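Local coordinates for protein TarM (Staphylococcus aureus subsp. aureus 21178, PDB 4X7R) that is a bacterial glycosyltransferase of the GT-B fold class that also carries a large antiparallel beta-sheet domain, at residues 124-132 / 142-150. The protein carries 1 engineered substitution. Residues are numbered along the deposited sequence; the frame is centred on the assembly and turned at random.
Sequences RKSKSEKVI and ERFSFIDNK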
loop_
_atom_site.group_PDB
_atom_site.type_symbol
_atom_site.label_atom_id
_atom_site.label_comp_id
_atom_site.label_asym_id
_atom_site.label_seq_id
_atom_site.Cartn_x
_atom_site.Cartn_y
_atom_site.Cartn_z
ATOM N N ARG A 124 -20.023 -12.828 -18.161
ATOM C CA ARG A 124 -19.836 -13.303 -16.793
ATOM C C ARG A 124 -20.292 -12.202 -15.817
ATOM O O ARG A 124 -19.652 -11.150 -15.718
ATOM C CB ARG A 124 -18.370 -13.723 -16.550
ATOM C CG ARG A 124 -18.080 -14.350 -15.183
ATOM C CD ARG A 124 -16.672 -14.022 -14.678
ATOM N NE ARG A 124 -15.626 -14.436 -15.623
ATOM C CZ ARG A 124 -14.482 -13.787 -15.823
ATOM N NH1 ARG A 124 -14.208 -12.684 -15.138
ATOM N NH2 ARG A 124 -13.605 -14.234 -16.714
ATOM N N LYS A 125 -21.399 -12.474 -15.096
ATOM C CA LYS A 125 -22.005 -11.595 -14.085
ATOM C C LYS A 125 -21.708 -12.133 -12.666
ATOM O O LYS A 125 -22.105 -13.253 -12.334
ATOM C CB LYS A 125 -23.537 -11.506 -14.286
ATOM C CG LYS A 125 -24.007 -10.705 -15.489
ATOM C CD LYS A 125 -25.524 -10.821 -15.638
ATOM C CE LYS A 125 -26.082 -9.991 -16.768
ATOM N NZ LYS A 125 -27.569 -9.985 -16.772
ATOM N N SER A 126 -21.011 -11.337 -11.841
ATOM C CA SER A 126 -20.691 -11.676 -10.454
ATOM C C SER A 126 -20.843 -10.420 -9.595
ATOM O O SER A 126 -20.118 -9.443 -9.811
ATOM C CB SER A 126 -19.289 -12.281 -10.332
ATOM O OG SER A 126 -18.242 -11.323 -10.278
ATOM N N LYS A 127 -21.807 -10.445 -8.638
ATOM C CA LYS A 127 -22.154 -9.339 -7.734
ATOM C C LYS A 127 -22.649 -8.106 -8.536
ATOM O O LYS A 127 -23.691 -8.183 -9.194
ATOM C CB LYS A 127 -20.982 -8.990 -6.782
ATOM C CG LYS A 127 -20.942 -9.812 -5.502
ATOM C CD LYS A 127 -19.679 -9.515 -4.710
ATOM C CE LYS A 127 -19.750 -10.021 -3.291
ATOM N NZ LYS A 127 -18.533 -9.649 -2.521
ATOM N N SER A 128 -21.882 -6.997 -8.486
ATOM C CA SER A 128 -22.145 -5.725 -9.168
ATOM C C SER A 128 -21.316 -5.600 -10.472
ATOM O O SER A 128 -21.461 -4.625 -11.212
ATOM C CB SER A 128 -21.818 -4.568 -8.228
ATOM O OG SER A 128 -20.543 -4.741 -7.628
ATOM N N GLU A 129 -20.452 -6.597 -10.734
ATOM C CA GLU A 129 -19.571 -6.644 -11.891
ATOM C C GLU A 129 -20.096 -7.480 -13.055
ATOM O O GLU A 129 -20.812 -8.470 -12.866
ATOM C CB GLU A 129 -18.156 -7.066 -11.489
ATOM C CG GLU A 129 -17.475 -6.026 -10.618
ATOM C CD GLU A 129 -16.009 -6.266 -10.321
ATOM O OE1 GLU A 129 -15.610 -7.442 -10.160
ATOM O OE2 GLU A 129 -15.263 -5.265 -10.210
ATOM N N LYS A 130 -19.761 -7.034 -14.273
ATOM C CA LYS A 130 -20.135 -7.698 -15.516
ATOM C C LYS A 130 -19.020 -7.506 -16.528
ATOM O O LYS A 130 -18.423 -6.433 -16.630
ATOM C CB LYS A 130 -21.484 -7.191 -16.057
ATOM C CG LYS A 130 -21.966 -7.918 -17.327
ATOM C CD LYS A 130 -23.402 -7.576 -17.733
ATOM C CE LYS A 130 -23.582 -6.164 -18.237
ATOM N NZ LYS A 130 -25.004 -5.859 -18.512
ATOM N N VAL A 131 -18.752 -8.565 -17.270
ATOM C CA VAL A 131 -17.744 -8.623 -18.304
ATOM C C VAL A 131 -18.400 -9.193 -19.559
ATOM O O VAL A 131 -19.150 -10.171 -19.467
ATOM C CB VAL A 131 -16.541 -9.446 -17.764
ATOM C CG1 VAL A 131 -16.093 -10.544 -18.718
ATOM C CG2 VAL A 131 -15.385 -8.537 -17.356
ATOM N N ILE A 132 -18.207 -8.528 -20.713
ATOM C CA ILE A 132 -18.730 -9.017 -21.998
ATOM C C ILE A 132 -17.550 -9.150 -22.937
ATOM O O ILE A 132 -16.952 -8.141 -23.312
ATOM C CB ILE A 132 -19.887 -8.189 -22.626
ATOM C CG1 ILE A 132 -21.073 -8.011 -21.666
ATOM C CG2 ILE A 132 -20.342 -8.805 -23.960
ATOM C CD1 ILE A 132 -22.194 -7.061 -22.215
ATOM N N GLU A 142 -12.491 -8.345 -28.078
ATOM C CA GLU A 142 -12.658 -7.320 -27.057
ATOM C C GLU A 142 -13.382 -7.725 -25.790
ATOM O O GLU A 142 -14.113 -8.711 -25.766
ATOM C CB GLU A 142 -13.292 -6.058 -27.656
ATOM C CG GLU A 142 -14.568 -6.325 -28.404
ATOM C CD GLU A 142 -14.902 -5.274 -29.435
ATOM O OE1 GLU A 142 -13.984 -4.566 -29.910
ATOM O OE2 GLU A 142 -16.097 -5.170 -29.780
ATOM N N ARG A 143 -13.192 -6.915 -24.741
ATOM C CA ARG A 143 -13.856 -7.062 -23.462
ATOM C C ARG A 143 -14.376 -5.714 -22.978
ATOM O O ARG A 143 -13.582 -4.786 -22.799
ATOM C CB ARG A 143 -12.921 -7.684 -22.402
ATOM C CG ARG A 143 -13.435 -7.530 -20.961
ATOM C CD ARG A 143 -12.584 -8.242 -19.934
ATOM N NE ARG A 143 -12.889 -9.672 -19.962
ATOM C CZ ARG A 143 -12.587 -10.532 -18.997
ATOM N NH1 ARG A 143 -11.973 -10.117 -17.899
ATOM N NH2 ARG A 143 -12.929 -11.809 -19.111
ATOM N N PHE A 144 -15.685 -5.641 -22.700
ATOM C CA PHE A 144 -16.316 -4.496 -22.056
ATOM C C PHE A 144 -16.517 -4.871 -20.566
ATOM O O PHE A 144 -17.120 -5.914 -20.255
ATOM C CB PHE A 144 -17.671 -4.158 -22.706
ATOM C CG PHE A 144 -17.569 -3.582 -24.093
ATOM C CD1 PHE A 144 -17.549 -4.413 -25.210
ATOM C CD2 PHE A 144 -17.479 -2.205 -24.286
ATOM C CE1 PHE A 144 -17.431 -3.880 -26.494
ATOM C CE2 PHE A 144 -17.391 -1.670 -25.578
ATOM C CZ PHE A 144 -17.368 -2.510 -26.676
ATOM N N SER A 145 -16.008 -4.014 -19.667
ATOM C CA SER A 145 -16.106 -4.156 -18.216
ATOM C C SER A 145 -17.105 -3.149 -17.666
ATOM O O SER A 145 -17.052 -1.959 -18.008
ATOM C CB SER A 145 -14.739 -3.986 -17.560
ATOM O OG SER A 145 -13.850 -4.941 -18.115
ATOM N N PHE A 146 -18.037 -3.650 -16.840
ATOM C CA PHE A 146 -19.131 -2.896 -16.224
ATOM C C PHE A 146 -19.128 -3.007 -14.705
ATOM O O PHE A 146 -18.758 -4.044 -14.159
ATOM C CB PHE A 146 -20.492 -3.425 -16.726
ATOM C CG PHE A 146 -20.723 -3.462 -18.220
ATOM C CD1 PHE A 146 -20.182 -4.480 -19.000
ATOM C CD2 PHE A 146 -21.564 -2.540 -18.832
ATOM C CE1 PHE A 146 -20.401 -4.521 -20.377
ATOM C CE2 PHE A 146 -21.791 -2.582 -20.210
ATOM C CZ PHE A 146 -21.212 -3.577 -20.975
ATOM N N ILE A 147 -19.577 -1.931 -14.032
ATOM C CA ILE A 147 -19.833 -1.820 -12.588
ATOM C C ILE A 147 -21.234 -1.198 -12.490
ATOM O O ILE A 147 -21.468 -0.130 -13.077
ATOM C CB ILE A 147 -18.777 -1.018 -11.806
ATOM C CG1 ILE A 147 -17.405 -1.732 -11.829
ATOM C CG2 ILE A 147 -19.257 -0.781 -10.350
ATOM C CD1 ILE A 147 -16.253 -0.885 -11.457
ATOM N N ASP A 148 -22.176 -1.904 -11.819
ATOM C CA ASP A 148 -23.595 -1.524 -11.674
ATOM C C ASP A 148 -24.238 -1.252 -13.048
ATOM O O ASP A 148 -24.902 -0.225 -13.241
ATOM C CB ASP A 148 -23.798 -0.335 -10.685
ATOM C CG ASP A 148 -23.084 -0.448 -9.341
ATOM O OD1 ASP A 148 -23.124 -1.536 -8.735
ATOM O OD2 ASP A 148 -22.503 0.563 -8.892
ATOM N N ASN A 149 -23.990 -2.166 -14.019
ATOM C CA ASN A 149 -24.473 -2.110 -15.416
ATOM C C ASN A 149 -23.968 -0.924 -16.251
ATOM O O ASN A 149 -24.476 -0.676 -17.343
ATOM C CB ASN A 149 -26.004 -2.286 -15.514
ATOM C CG ASN A 149 -26.479 -3.715 -15.397
ATOM O OD1 ASN A 149 -25.695 -4.670 -15.294
ATOM N ND2 ASN A 149 -27.793 -3.890 -15.426
ATOM N N LYS A 150 -22.932 -0.240 -15.771
ATOM C CA LYS A 150 -22.349 0.896 -16.455
ATOM C C LYS A 150 -20.947 0.558 -16.946
ATOM O O LYS A 150 -20.087 0.174 -16.151
ATOM C CB LYS A 150 -22.337 2.151 -15.554
ATOM C CG LYS A 150 -23.738 2.648 -15.141
ATOM C CD LYS A 150 -23.756 4.142 -14.794
ATOM C CE LYS A 150 -23.005 4.477 -13.524
ATOM N NZ LYS A 150 -22.561 5.895 -13.504
HETATM O O HOH W 1 -22.497 -4.479 -13.794
#
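Lys130 lies over one face of the Phe146 ring: its CE is 4.0 Å from the ring centroid and 14° off the normal, a CH-pi contact, and NZ sits above the same ring at 4.8 Å from the centroid in a cation-pi interaction. A bend at chi3 (69°) in the otherwise extended lysine chain folds its end onto the ring. The ammonium also reaches Asn149 OD1, though that hydrogen bond is weak at 3.5 Å. Ile132 adds to the same packing, with its CD1 3.6 Å from Phe146 CE1, approaching the ring obliquely, while helix 86-95 touches Ile132 and Phe144. The backbones fix this register: Phe146 N donates to Lys130 O at 2.8 Å and Lys130 N to Phe146 O at 3.2 Å, an antiparallel hydrogen-bonded pair; beyond the non-hydrogen-bonded pair Val131-Ser145, Ile132 and Phe144 form another. On the other sheet face, Val131 CG1 rests over the guanidinium of Arg143, 3.4 Å from NH2, and Asp133 holds that arginine by a salt bridge. At the type I' turn Ile147-Lys150, a water links Ser128 O to Asn149 N. Segments 129-132 and 142-147 run at 165°; their parent strands, 129-136 and 139-147, form a beta hairpin within the long antiparallel sheet spanning residues 99-200, separate from the parallel sheets of the GT-B fold.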